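Local coordinates for protein amide synthase (Vibrio cholerae, PDB 1L5A) that forms an amide bond in vibriobactin biosynthesis as a nonribosomal peptide synthetase condensation enzyme, probably by transferring an acyl group to an amine, at residues I90-R96 with L119-R123; D130-L136 with F260-W264; Q139-Q143 with T155-K159; D193-T197 with Q326-M330; M275-P280 with G309-E314. Numbering follows the deposited sequence.

Contact 1 of 5, residues I90-R96 with L119-R123; sequences IEQDLQR and LIYTR
Helix 90-94, the C-terminal end of helix 82-94, runs nearly parallel to strand 119-123: the axes of the short segments approach to 10.3 Å at an angle of 3°. I90 CA sits 7.2 Å from Y121 CA, and L94 CA 8.3 Å from R123 CA. I90 (m, t) places CG2 3.9 Å from the Y121 ring centroid, a CH-pi contact over the face, and CD1 3.6 Å from L119 CD2. This is helix-on-sheet packing in the alpha/beta lobe of a condensation domain: alternate residues L119, Y121 and R123 face this helix, while I120 and T122 face helix 131-150. D93 (chi1 t) binds Y121 and R123, both chi1 t, R123 with chi2 (-143°) and chi3 (111°) between wells; in very short contacts, OD1 accepts from Y121 OH (2.5 Å) and OD2 salt-bridges R123 NH1 (2.4 Å). The R96 guanidinium (chi1 95°) stacks flat on that of R123, centres 3.8 Å apart and planes at 9°, two like charges beside the D93 carboxylate.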
# COMPACT_ATOMS: atom_id res chain seq x y z
N ILE A 90 -40.52 23.72 -0.62
CA ILE A 90 -39.11 23.53 -0.36
C ILE A 90 -38.80 24.10 1.03
O ILE A 90 -38.09 23.47 1.83
CB ILE A 90 -38.24 24.21 -1.44
CG1 ILE A 90 -38.34 23.41 -2.74
CG2 ILE A 90 -36.79 24.29 -0.96
CD1 ILE A 90 -37.52 23.93 -3.89
N GLU A 91 -39.35 25.27 1.32
CA GLU A 91 -39.12 25.90 2.62
C GLU A 91 -39.78 25.04 3.68
O GLU A 91 -39.28 24.92 4.79
CB GLU A 91 -39.71 27.31 2.66
CG GLU A 91 -39.51 28.06 3.97
CD GLU A 91 -38.05 28.27 4.35
OE1 GLU A 91 -37.19 28.42 3.45
OE2 GLU A 91 -37.76 28.32 5.56
N GLN A 92 -40.90 24.43 3.33
CA GLN A 92 -41.58 23.60 4.30
C GLN A 92 -40.63 22.51 4.77
O GLN A 92 -40.49 22.26 5.96
CB GLN A 92 -42.84 22.99 3.68
CG GLN A 92 -43.59 22.04 4.60
CD GLN A 92 -44.01 22.71 5.89
OE1 GLN A 92 -44.76 23.69 5.88
NE2 GLN A 92 -43.52 22.19 7.02
N ASP A 93 -39.94 21.86 3.84
CA ASP A 93 -39.03 20.79 4.23
C ASP A 93 -37.85 21.34 5.03
O ASP A 93 -37.40 20.72 6.00
CB ASP A 93 -38.55 20.02 3.01
CG ASP A 93 -37.54 18.95 3.36
OD1 ASP A 93 -36.33 19.21 3.21
OD2 ASP A 93 -37.95 17.85 3.80
N LEU A 94 -37.34 22.51 4.64
CA LEU A 94 -36.25 23.12 5.38
C LEU A 94 -36.70 23.41 6.81
O LEU A 94 -35.93 23.29 7.75
CB LEU A 94 -35.82 24.43 4.71
CG LEU A 94 -34.99 24.20 3.46
CD1 LEU A 94 -34.65 25.54 2.82
CD2 LEU A 94 -33.72 23.45 3.83
N GLN A 95 -37.96 23.79 6.98
CA GLN A 95 -38.48 24.08 8.31
C GLN A 95 -39.05 22.85 8.99
O GLN A 95 -39.68 22.98 10.04
CB GLN A 95 -39.57 25.15 8.23
CG GLN A 95 -39.08 26.58 8.08
CD GLN A 95 -40.23 27.60 8.07
OE1 GLN A 95 -41.23 27.41 8.77
NE2 GLN A 95 -40.07 28.68 7.30
N ARG A 96 -38.86 21.67 8.42
CA ARG A 96 -39.43 20.49 9.08
C ARG A 96 -38.75 20.25 10.43
O ARG A 96 -37.65 20.75 10.68
CB ARG A 96 -39.33 19.25 8.19
CG ARG A 96 -38.12 18.36 8.44
CD ARG A 96 -36.84 19.02 7.97
NE ARG A 96 -35.69 18.16 8.17
CZ ARG A 96 -34.48 18.41 7.70
NH1 ARG A 96 -34.27 19.51 6.99
NH2 ARG A 96 -33.47 17.58 7.96
N LEU A 119 -37.28 22.17 -11.43
CA LEU A 119 -36.65 22.44 -10.15
C LEU A 119 -36.47 21.16 -9.37
O LEU A 119 -37.45 20.49 -9.05
CB LEU A 119 -37.49 23.41 -9.33
CG LEU A 119 -36.77 23.95 -8.10
CD1 LEU A 119 -35.51 24.67 -8.56
CD2 LEU A 119 -37.68 24.89 -7.33
N ILE A 120 -35.22 20.82 -9.07
CA ILE A 120 -34.89 19.63 -8.30
C ILE A 120 -34.39 20.05 -6.93
O ILE A 120 -33.48 20.88 -6.82
CB ILE A 120 -33.78 18.82 -8.94
CG1 ILE A 120 -34.27 18.20 -10.25
CG2 ILE A 120 -33.32 17.73 -7.99
CD1 ILE A 120 -33.14 17.79 -11.15
N TYR A 121 -34.97 19.46 -5.90
CA TYR A 121 -34.60 19.76 -4.54
C TYR A 121 -34.14 18.48 -3.85
O TYR A 121 -34.87 17.48 -3.79
CB TYR A 121 -35.80 20.36 -3.78
CG TYR A 121 -35.59 20.51 -2.29
CD1 TYR A 121 -34.72 21.48 -1.77
CD2 TYR A 121 -36.26 19.68 -1.40
CE1 TYR A 121 -34.53 21.62 -0.37
CE2 TYR A 121 -36.08 19.80 -0.02
CZ TYR A 121 -35.22 20.77 0.49
OH TYR A 121 -35.08 20.87 1.86
N THR A 122 -32.92 18.51 -3.34
CA THR A 122 -32.33 17.38 -2.64
C THR A 122 -31.94 17.79 -1.23
O THR A 122 -31.28 18.80 -1.05
CB THR A 122 -31.07 16.93 -3.37
OG1 THR A 122 -31.42 16.62 -4.72
CG2 THR A 122 -30.46 15.70 -2.69
N ARG A 123 -32.35 17.02 -0.24
CA ARG A 123 -31.98 17.34 1.13
C ARG A 123 -31.59 16.11 1.91
O ARG A 123 -32.22 15.06 1.82
CB ARG A 123 -33.13 17.98 1.90
CG ARG A 123 -32.92 17.90 3.41
CD ARG A 123 -34.21 17.65 4.13
NE ARG A 123 -34.24 16.32 4.73
CZ ARG A 123 -35.34 15.71 5.15
NH1 ARG A 123 -36.52 16.32 5.04
NH2 ARG A 123 -35.27 14.50 5.67

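Contact 2 of 5, residues D130-L136 with F260-W264; sequences DGYGMML and FMNRW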
# COMPACT_ATOMS: atom_id res chain seq x y z
N ASP A 130 -21.80 14.57 3.04
CA ASP A 130 -20.99 15.78 3.15
C ASP A 130 -20.99 16.47 1.79
O ASP A 130 -21.74 16.08 0.90
CB ASP A 130 -19.55 15.48 3.60
CG ASP A 130 -18.87 14.39 2.77
OD1 ASP A 130 -19.08 14.33 1.53
OD2 ASP A 130 -18.10 13.59 3.37
N GLY A 131 -20.15 17.47 1.61
CA GLY A 131 -20.14 18.17 0.34
C GLY A 131 -19.80 17.31 -0.84
O GLY A 131 -20.50 17.29 -1.85
N TYR A 132 -18.71 16.57 -0.71
CA TYR A 132 -18.23 15.72 -1.78
C TYR A 132 -19.32 14.68 -2.13
O TYR A 132 -19.56 14.38 -3.31
CB TYR A 132 -16.90 15.05 -1.36
CG TYR A 132 -16.10 14.46 -2.50
CD1 TYR A 132 -15.08 15.18 -3.11
CD2 TYR A 132 -16.37 13.16 -2.97
CE1 TYR A 132 -14.32 14.63 -4.18
CE2 TYR A 132 -15.63 12.61 -4.01
CZ TYR A 132 -14.61 13.35 -4.62
OH TYR A 132 -13.87 12.80 -5.65
N GLY A 133 -19.99 14.15 -1.10
CA GLY A 133 -21.05 13.19 -1.37
C GLY A 133 -22.15 13.83 -2.24
O GLY A 133 -22.66 13.21 -3.19
N MET A 134 -22.49 15.08 -1.91
CA MET A 134 -23.50 15.81 -2.62
C MET A 134 -23.14 15.93 -4.09
O MET A 134 -23.97 15.63 -4.97
CB MET A 134 -23.67 17.20 -2.01
CG MET A 134 -24.91 17.95 -2.51
SD MET A 134 -26.51 17.13 -2.13
CE MET A 134 -26.96 16.73 -3.60
N MET A 135 -21.92 16.37 -4.39
CA MET A 135 -21.57 16.49 -5.79
C MET A 135 -21.55 15.13 -6.47
O MET A 135 -21.94 15.03 -7.63
CB MET A 135 -20.26 17.28 -5.98
CG MET A 135 -18.99 16.52 -5.98
SD MET A 135 -18.64 15.64 -7.52
CE MET A 135 -17.41 14.53 -6.81
N LEU A 136 -21.12 14.08 -5.76
CA LEU A 136 -21.13 12.74 -6.34
C LEU A 136 -22.57 12.42 -6.73
O LEU A 136 -22.82 11.89 -7.80
CB LEU A 136 -20.64 11.68 -5.35
CG LEU A 136 -19.13 11.52 -5.13
CD1 LEU A 136 -18.89 10.44 -4.10
CD2 LEU A 136 -18.43 11.15 -6.45
N PHE A 260 -10.25 17.63 4.84
CA PHE A 260 -9.65 16.62 3.97
C PHE A 260 -10.82 15.67 3.58
O PHE A 260 -11.41 15.00 4.45
CB PHE A 260 -8.55 15.83 4.68
CG PHE A 260 -8.12 14.61 3.93
CD1 PHE A 260 -7.78 14.69 2.57
CD2 PHE A 260 -8.10 13.36 4.54
CE1 PHE A 260 -7.45 13.56 1.84
CE2 PHE A 260 -7.77 12.21 3.82
CZ PHE A 260 -7.45 12.31 2.47
N MET A 261 -11.16 15.65 2.30
CA MET A 261 -12.28 14.84 1.81
C MET A 261 -12.24 13.37 2.28
O MET A 261 -13.29 12.77 2.58
CB MET A 261 -12.34 14.89 0.28
CG MET A 261 -12.46 16.29 -0.30
SD MET A 261 -13.79 17.21 0.51
CE MET A 261 -12.92 18.62 1.18
N ASN A 262 -11.04 12.80 2.34
CA ASN A 262 -10.90 11.43 2.78
C ASN A 262 -11.51 10.45 1.75
O ASN A 262 -12.04 9.40 2.11
CB ASN A 262 -11.57 11.30 4.15
CG ASN A 262 -10.88 10.30 5.04
OD1 ASN A 262 -9.66 10.15 5.02
ND2 ASN A 262 -11.66 9.61 5.86
N ARG A 263 -11.44 10.82 0.47
CA ARG A 263 -11.95 10.02 -0.65
C ARG A 263 -10.75 9.49 -1.43
O ARG A 263 -10.86 8.53 -2.19
CB ARG A 263 -12.78 10.88 -1.62
CG ARG A 263 -13.94 11.63 -1.00
CD ARG A 263 -15.14 10.75 -0.86
NE ARG A 263 -16.18 11.40 -0.09
CZ ARG A 263 -17.43 10.95 0.01
NH1 ARG A 263 -17.80 9.84 -0.63
NH2 ARG A 263 -18.30 11.57 0.80
N TRP A 264 -9.61 10.14 -1.26
CA TRP A 264 -8.37 9.79 -1.94
C TRP A 264 -7.93 8.34 -1.75
O TRP A 264 -7.75 7.87 -0.63
CB TRP A 264 -7.27 10.74 -1.47
CG TRP A 264 -5.96 10.51 -2.13
CD1 TRP A 264 -5.74 10.05 -3.39
CD2 TRP A 264 -4.68 10.77 -1.56
NE1 TRP A 264 -4.39 10.00 -3.65
CE2 TRP A 264 -3.71 10.44 -2.54
CE3 TRP A 264 -4.24 11.26 -0.32
CZ2 TRP A 264 -2.34 10.57 -2.32
CZ3 TRP A 264 -2.88 11.39 -0.09
CH2 TRP A 264 -1.94 11.05 -1.10
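The HHxxxDG motif of condensation domains ends in D130 and G131, and its aspartate here meets an arginine from the loop between strands 255-260 and 277-282. At the start of that loop, F260 finishes its strand by backbone pairing with N277. M261 comes next and reaches Y132: its CG lies 4.0 Å from Y132 CD1, and its SD stands 5.5 Å from the ring centroid in an oblique Met-aromatic contact. N262 has positive phi (69°); R263, next in line, again points toward the helix. R263 covers Y132 with its aliphatic part, CG being 3.7 Å from the ring centroid over the face. Its guanidinium passes on to D130 in a salt bridge whose hydrogen bonds are both weak, while NH1 has a stronger partner in the carbonyl of A268. W264 turns away and packs against a second subunit, where its NE1 bonds to T173 of that copy. The Asp-Arg pairing is consistent with a structural role for the motif aspartate. D130 is also the N-cap of helix 131-136: its OD1, 3.0 Å from R263 NH2, accepts from G133 N at 2.8 Å.

Contact 3 of 5, residues Q139-Q143 with T155-K159; sequences QRLSQ and TAAFK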
# COMPACT_ATOMS: atom_id res chain seq x y z
N GLN A 139 -23.37 14.44 -9.97
CA GLN A 139 -22.74 13.93 -11.17
C GLN A 139 -23.41 12.61 -11.61
O GLN A 139 -23.63 12.37 -12.80
CB GLN A 139 -21.24 13.73 -10.92
CG GLN A 139 -20.46 15.04 -10.68
CD GLN A 139 -20.67 16.07 -11.80
OE1 GLN A 139 -20.46 15.77 -12.98
NE2 GLN A 139 -21.09 17.28 -11.43
N ARG A 140 -23.75 11.77 -10.64
CA ARG A 140 -24.41 10.52 -10.95
C ARG A 140 -25.77 10.84 -11.60
O ARG A 140 -26.15 10.24 -12.61
CB ARG A 140 -24.58 9.71 -9.67
CG ARG A 140 -25.01 8.27 -9.91
CD ARG A 140 -24.13 7.60 -10.93
NE ARG A 140 -24.52 6.21 -11.15
CZ ARG A 140 -24.20 5.48 -12.22
NH1 ARG A 140 -23.47 6.00 -13.19
NH2 ARG A 140 -24.63 4.24 -12.32
N LEU A 141 -26.50 11.80 -11.04
CA LEU A 141 -27.80 12.14 -11.61
C LEU A 141 -27.57 12.52 -13.07
O LEU A 141 -28.31 12.10 -13.96
CB LEU A 141 -28.42 13.31 -10.86
CG LEU A 141 -29.63 13.93 -11.53
CD1 LEU A 141 -30.81 12.94 -11.50
CD2 LEU A 141 -29.98 15.23 -10.79
N SER A 142 -26.54 13.32 -13.29
CA SER A 142 -26.18 13.74 -14.63
C SER A 142 -25.92 12.50 -15.51
O SER A 142 -26.49 12.36 -16.59
CB SER A 142 -24.90 14.57 -14.55
OG SER A 142 -24.52 15.04 -15.83
N GLN A 143 -25.06 11.60 -15.03
CA GLN A 143 -24.72 10.41 -15.78
C GLN A 143 -25.92 9.58 -16.19
O GLN A 143 -26.06 9.22 -17.36
CB GLN A 143 -23.74 9.55 -14.99
CG GLN A 143 -22.48 10.27 -14.65
CD GLN A 143 -21.50 9.43 -13.83
OE1 GLN A 143 -21.90 8.58 -13.03
NE2 GLN A 143 -20.21 9.68 -14.03
N THR A 155 -22.83 3.72 -16.94
CA THR A 155 -21.61 3.20 -16.35
C THR A 155 -21.91 2.64 -14.97
O THR A 155 -23.05 2.71 -14.49
CB THR A 155 -20.55 4.27 -16.18
OG1 THR A 155 -20.98 5.22 -15.19
CG2 THR A 155 -20.31 4.96 -17.49
N ALA A 156 -20.88 2.13 -14.33
CA ALA A 156 -21.02 1.51 -13.03
C ALA A 156 -21.67 2.38 -11.96
O ALA A 156 -21.53 3.61 -11.93
CB ALA A 156 -19.67 1.02 -12.55
N ALA A 157 -22.38 1.68 -11.09
CA ALA A 157 -23.09 2.24 -9.96
C ALA A 157 -22.15 2.48 -8.78
O ALA A 157 -21.03 1.97 -8.75
CB ALA A 157 -24.17 1.26 -9.54
N PHE A 158 -22.61 3.24 -7.80
CA PHE A 158 -21.82 3.50 -6.60
C PHE A 158 -21.61 2.14 -5.94
O PHE A 158 -22.48 1.28 -6.02
CB PHE A 158 -22.60 4.41 -5.65
CG PHE A 158 -22.76 5.83 -6.14
CD1 PHE A 158 -24.01 6.44 -6.17
CD2 PHE A 158 -21.64 6.57 -6.53
CE1 PHE A 158 -24.16 7.77 -6.56
CE2 PHE A 158 -21.77 7.91 -6.93
CZ PHE A 158 -23.03 8.51 -6.95
N LYS A 159 -20.47 1.94 -5.29
CA LYS A 159 -20.21 0.68 -4.60
C LYS A 159 -21.09 0.71 -3.34
O LYS A 159 -21.46 1.77 -2.87
CB LYS A 159 -18.75 0.60 -4.18
CG LYS A 159 -17.73 0.78 -5.31
CD LYS A 159 -17.35 -0.54 -5.96
CE LYS A 159 -16.35 -0.34 -7.10
NZ LYS A 159 -15.08 0.38 -6.72
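A single arginine can fasten a helix to an irregular segment by bonding to a carbonyl and a hydroxyl of that segment, as R140 does with T155. Its side chain leaves the helix with chi1 t and chi2 p and then runs out toward 155-159, a segment whose backbone is extended, close to polyproline II, and outside any regular helix or strand. R140 NH2 donates to T155 O at 3.1 Å, and R140 NH1 makes a weaker bond to T155 OG1 at 3.3 Å. A156 O lies over one face of the guanidinium, too poorly angled to bond. The strongest polar partner, however, is E48, which forms a salt bridge with NH2 and also accepts from the F158 backbone nitrogen, so one carboxylate serves both segments. Nearer the helix, the aliphatic part of R140 is covered by the F158 ring: R140 CB is 3.4 Å from F158 CZ, and R140 CD lies over the ring face. L141, next along, packs on A41, L42 and T45 of helix 35-47. One turn beyond R140, Q143 OE1 accepts from R140 NH1 at 3.0 Å, an i to i+3 bond within the helix. The contact thus ties the middle of helix 131-150, which also rests on helix 35-47, to the connection leading into helix 161-172.

Contact 4 of 5, residues D193-T197 with Q326-M330; sequences DLTLT and QSYFM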
# COMPACT_ATOMS: atom_id res chain seq x y z
N ASP A 193 -0.64 25.29 21.25
CA ASP A 193 -1.93 24.69 21.54
C ASP A 193 -3.04 25.04 20.57
O ASP A 193 -3.05 26.10 19.95
CB ASP A 193 -2.40 25.07 22.95
CG ASP A 193 -1.55 24.47 24.02
OD1 ASP A 193 -1.98 24.46 25.19
OD2 ASP A 193 -0.43 23.99 23.71
N LEU A 194 -3.98 24.11 20.42
CA LEU A 194 -5.12 24.34 19.55
C LEU A 194 -6.18 24.99 20.45
O LEU A 194 -6.19 24.78 21.66
CB LEU A 194 -5.65 23.02 19.00
CG LEU A 194 -4.77 22.25 18.01
CD1 LEU A 194 -5.31 20.83 17.89
CD2 LEU A 194 -4.75 22.97 16.65
N THR A 195 -7.07 25.78 19.86
CA THR A 195 -8.11 26.42 20.62
C THR A 195 -9.32 25.52 20.79
O THR A 195 -9.77 24.90 19.83
CB THR A 195 -8.56 27.68 19.92
OG1 THR A 195 -7.41 28.49 19.63
CG2 THR A 195 -9.53 28.44 20.81
N LEU A 196 -9.85 25.45 22.00
CA LEU A 196 -11.03 24.63 22.25
C LEU A 196 -12.29 25.43 22.00
O LEU A 196 -12.26 26.65 21.90
CB LEU A 196 -11.06 24.12 23.69
CG LEU A 196 -9.93 23.19 24.16
CD1 LEU A 196 -10.42 22.46 25.41
CD2 LEU A 196 -9.56 22.17 23.07
N THR A 197 -13.40 24.71 21.91
CA THR A 197 -14.70 25.33 21.71
C THR A 197 -15.08 25.93 23.04
O THR A 197 -14.91 25.30 24.08
CB THR A 197 -15.76 24.26 21.32
OG1 THR A 197 -15.47 23.75 20.01
CG2 THR A 197 -17.18 24.86 21.36
N GLN A 326 -16.02 18.31 25.28
CA GLN A 326 -15.18 19.28 24.59
C GLN A 326 -14.95 18.99 23.12
O GLN A 326 -15.17 17.87 22.66
CB GLN A 326 -13.83 19.38 25.29
CG GLN A 326 -13.92 19.93 26.70
CD GLN A 326 -12.61 19.83 27.43
OE1 GLN A 326 -12.07 18.74 27.63
NE2 GLN A 326 -12.08 20.97 27.84
N SER A 327 -14.52 20.01 22.40
CA SER A 327 -14.23 19.91 20.97
C SER A 327 -13.30 21.05 20.58
O SER A 327 -13.19 22.03 21.31
CB SER A 327 -15.52 20.01 20.15
OG SER A 327 -16.21 21.22 20.43
N TYR A 328 -12.62 20.93 19.45
CA TYR A 328 -11.73 22.00 19.02
C TYR A 328 -12.51 23.08 18.28
O TYR A 328 -13.51 22.80 17.58
CB TYR A 328 -10.67 21.48 18.06
CG TYR A 328 -9.65 20.55 18.68
CD1 TYR A 328 -9.35 19.32 18.09
CD2 TYR A 328 -8.93 20.92 19.81
CE1 TYR A 328 -8.36 18.50 18.60
CE2 TYR A 328 -7.94 20.12 20.33
CZ TYR A 328 -7.66 18.91 19.72
OH TYR A 328 -6.65 18.14 20.22
N PHE A 329 -12.02 24.31 18.41
CA PHE A 329 -12.63 25.44 17.72
C PHE A 329 -11.93 25.44 16.37
O PHE A 329 -10.82 25.96 16.24
CB PHE A 329 -12.34 26.73 18.48
CG PHE A 329 -12.99 27.94 17.88
CD1 PHE A 329 -14.37 27.99 17.73
CD2 PHE A 329 -12.23 29.05 17.51
CE1 PHE A 329 -15.00 29.13 17.22
CE2 PHE A 329 -12.85 30.21 17.00
CZ PHE A 329 -14.25 30.25 16.85
N MET A 330 -12.56 24.85 15.36
CA MET A 330 -11.91 24.79 14.05
C MET A 330 -11.96 26.09 13.28
O MET A 330 -12.62 26.19 12.25
CB MET A 330 -12.49 23.64 13.23
CG MET A 330 -12.15 22.30 13.88
SD MET A 330 -13.20 20.92 13.41
CE MET A 330 -13.06 19.82 14.89
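L194 lays its CD1 over the face of the Y328 ring, 3.8 Å from the centroid in a CH-pi contact, and L196 adds a second leucine to the same ring, its CD2 3.5 Å from Y328 CD2. The backbones also bond. F329 N donates to T195 O at 2.7 Å, and T197 N to S327 O at 2.8 Å; the two bonds flank L196 and Y328, whose CA atoms are 4.2 Å apart, in the pattern of an antiparallel non-hydrogen-bonded pair. It is a single bridge; the end-to-end directions of the two segments are 111° apart. Beyond it, T197 OG1 and S327 OG share a hydrogen bond of 2.7 Å, and L196 CD1 comes within 3.3 Å of Q326 NE2, a side chain whose OE1 is taken by N323. Each segment belongs to a connection that runs into an outermost strand, 208-214 or 333-337, of the four-stranded sheet, so the bridge joins the approaches to its two edges. L194 also packs on W255, W257 and P280 of the two-stranded sheet. The chemistry implies a junction fixed chiefly by main-chain bonds, with side chains supplying apolar cover on the Y328 ring and a hydroxyl pair next to the T197-S327 backbone bond.

Contact 5 of 5, residues M275-P280 with G309-E314; sequences MVNSLP and GRYRIE
The polar core is built from two side chains that reach across in opposite directions. From 309-314, R312 (chi1 m, chi2 -97°, chi3 115°, chi4 -145°) folds its end back so that NH2 donates to V276 O at a very short 2.3 Å and weakly to M275 O at 3.0 Å. A water accepts from R312 NE and donates to M275 O, both at 2.8 Å, and R312 NH1 salt-bridges E314 OE1 at 2.9 Å. From the extended strand 277-280, N277 (chi1 t) points its amide the other way: ND2 donates to Y311 O at 2.8 Å and G309 O at 2.9 Å, while OD1 accepts from I313 N at 3.1 Å. R312 occupies the N-cap position. N277 CA lies 6.5 Å from R312 CA, and S278 CA 6.4 Å from I313 CA. Around this, I313 (t, p) brings CB to 3.2 Å from S278 O and CD1 to 3.9 Å from P280 CD, while L279 (m, t) sets CD1 3.7 Å from G309 CA. The arrangement joins the two-stranded sheet 255-260/277-282 to the N-terminus of helix 313-319, a buried asparagine bonding to main-chain groups of the turn that leads into it.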
# COMPACT_ATOMS: atom_id res chain seq x y z
N MET A 275 -17.57 11.47 5.07
CA MET A 275 -16.18 11.09 5.27
C MET A 275 -15.24 12.26 5.54
O MET A 275 -14.14 12.06 6.03
CB MET A 275 -15.67 10.29 4.05
CG MET A 275 -16.30 8.92 3.87
SD MET A 275 -17.78 8.89 2.79
CE MET A 275 -18.26 7.18 3.01
N VAL A 276 -15.69 13.48 5.23
CA VAL A 276 -14.85 14.65 5.40
C VAL A 276 -14.30 14.74 6.83
O VAL A 276 -14.98 14.41 7.81
CB VAL A 276 -15.64 15.95 4.99
CG1 VAL A 276 -16.78 16.25 5.96
CG2 VAL A 276 -14.70 17.10 4.91
N ASN A 277 -13.05 15.18 6.94
CA ASN A 277 -12.38 15.27 8.24
C ASN A 277 -11.69 16.62 8.34
O ASN A 277 -11.00 17.06 7.41
CB ASN A 277 -11.37 14.12 8.34
CG ASN A 277 -10.78 13.95 9.73
OD1 ASN A 277 -11.42 14.25 10.73
ND2 ASN A 277 -9.56 13.41 9.79
N SER A 278 -11.90 17.28 9.47
CA SER A 278 -11.30 18.60 9.71
C SER A 278 -9.94 18.46 10.35
O SER A 278 -9.79 17.86 11.42
CB SER A 278 -12.21 19.42 10.63
OG SER A 278 -13.48 19.58 10.05
N LEU A 279 -8.93 19.04 9.71
CA LEU A 279 -7.58 18.92 10.23
C LEU A 279 -6.87 20.25 10.37
O LEU A 279 -7.07 21.18 9.58
CB LEU A 279 -6.75 17.99 9.32
CG LEU A 279 -7.38 16.60 9.12
CD1 LEU A 279 -6.68 15.87 7.97
CD2 LEU A 279 -7.28 15.83 10.40
N PRO A 280 -6.02 20.37 11.40
CA PRO A 280 -5.31 21.64 11.56
C PRO A 280 -3.93 21.65 10.89
O PRO A 280 -3.17 20.70 11.02
CB PRO A 280 -5.25 21.80 13.08
CG PRO A 280 -5.07 20.39 13.53
CD PRO A 280 -6.04 19.62 12.67
N GLY A 309 -4.48 11.84 7.08
CA GLY A 309 -5.84 12.34 7.14
C GLY A 309 -7.03 11.45 7.46
O GLY A 309 -8.11 11.96 7.79
N ARG A 310 -6.87 10.14 7.38
CA ARG A 310 -7.97 9.23 7.63
C ARG A 310 -8.17 9.03 9.13
O ARG A 310 -9.17 8.43 9.56
CB ARG A 310 -7.69 7.88 6.95
CG ARG A 310 -8.81 6.88 7.02
CD ARG A 310 -8.65 5.78 5.99
NE ARG A 310 -9.88 5.00 5.87
CZ ARG A 310 -10.21 4.28 4.80
NH1 ARG A 310 -9.41 4.25 3.74
NH2 ARG A 310 -11.35 3.61 4.77
N TYR A 311 -7.22 9.54 9.92
CA TYR A 311 -7.32 9.44 11.38
C TYR A 311 -8.31 10.54 11.79
O TYR A 311 -8.10 11.72 11.52
CB TYR A 311 -5.93 9.64 12.04
CG TYR A 311 -5.80 9.10 13.45
CD1 TYR A 311 -5.70 7.73 13.69
CD2 TYR A 311 -5.79 9.96 14.55
CE1 TYR A 311 -5.60 7.23 14.99
CE2 TYR A 311 -5.69 9.48 15.84
CZ TYR A 311 -5.60 8.12 16.07
OH TYR A 311 -5.53 7.66 17.37
N ARG A 312 -9.41 10.14 12.40
CA ARG A 312 -10.44 11.08 12.81
C ARG A 312 -10.02 12.14 13.84
O ARG A 312 -9.41 11.83 14.87
CB ARG A 312 -11.64 10.29 13.34
CG ARG A 312 -12.46 9.61 12.24
CD ARG A 312 -13.62 10.49 11.91
NE ARG A 312 -13.60 11.03 10.55
CZ ARG A 312 -14.03 12.24 10.24
NH1 ARG A 312 -14.51 13.04 11.18
NH2 ARG A 312 -13.99 12.65 8.99
N ILE A 313 -10.36 13.39 13.55
CA ILE A 313 -10.04 14.48 14.44
C ILE A 313 -10.72 14.25 15.79
O ILE A 313 -10.20 14.64 16.83
CB ILE A 313 -10.50 15.84 13.84
CG1 ILE A 313 -10.01 16.99 14.72
CG2 ILE A 313 -12.02 15.88 13.71
CD1 ILE A 313 -8.53 17.29 14.60
N GLU A 314 -11.88 13.60 15.78
CA GLU A 314 -12.58 13.33 17.02
C GLU A 314 -11.69 12.44 17.85
O GLU A 314 -11.62 12.58 19.08
CB GLU A 314 -13.92 12.60 16.78
CG GLU A 314 -14.98 13.42 16.05
CD GLU A 314 -14.77 13.47 14.54
OE1 GLU A 314 -13.92 12.71 14.04
OE2 GLU A 314 -15.48 14.26 13.85
O HOH W 1 -13.88 9.97 7.94

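How the contacts relate
Contacts 1 and 5 are buried, contact 2 partly so, and contacts 3 and 4 lie at the surface. Strand 117-125 in contact 1 touches helix 131-150, which contacts 2 and 3 share: T122 packs on M134, and I120 on L141. Contact 2 meets contact 5 through the pairing of F260 with N277 and through D130, whose OD2 receives M275 N. Contact 5 in turn packs on contact 4, M330 reaching S278 and L194 P280. Carboxylates meet arginines in contacts 1 and 2, E48 pairs with R140 in contact 3, contact 4 relies chiefly on backbone bonds without a charged pair across it, and in contact 5 R312, paired with E314, and N277 bond main-chain carbonyls and an NH.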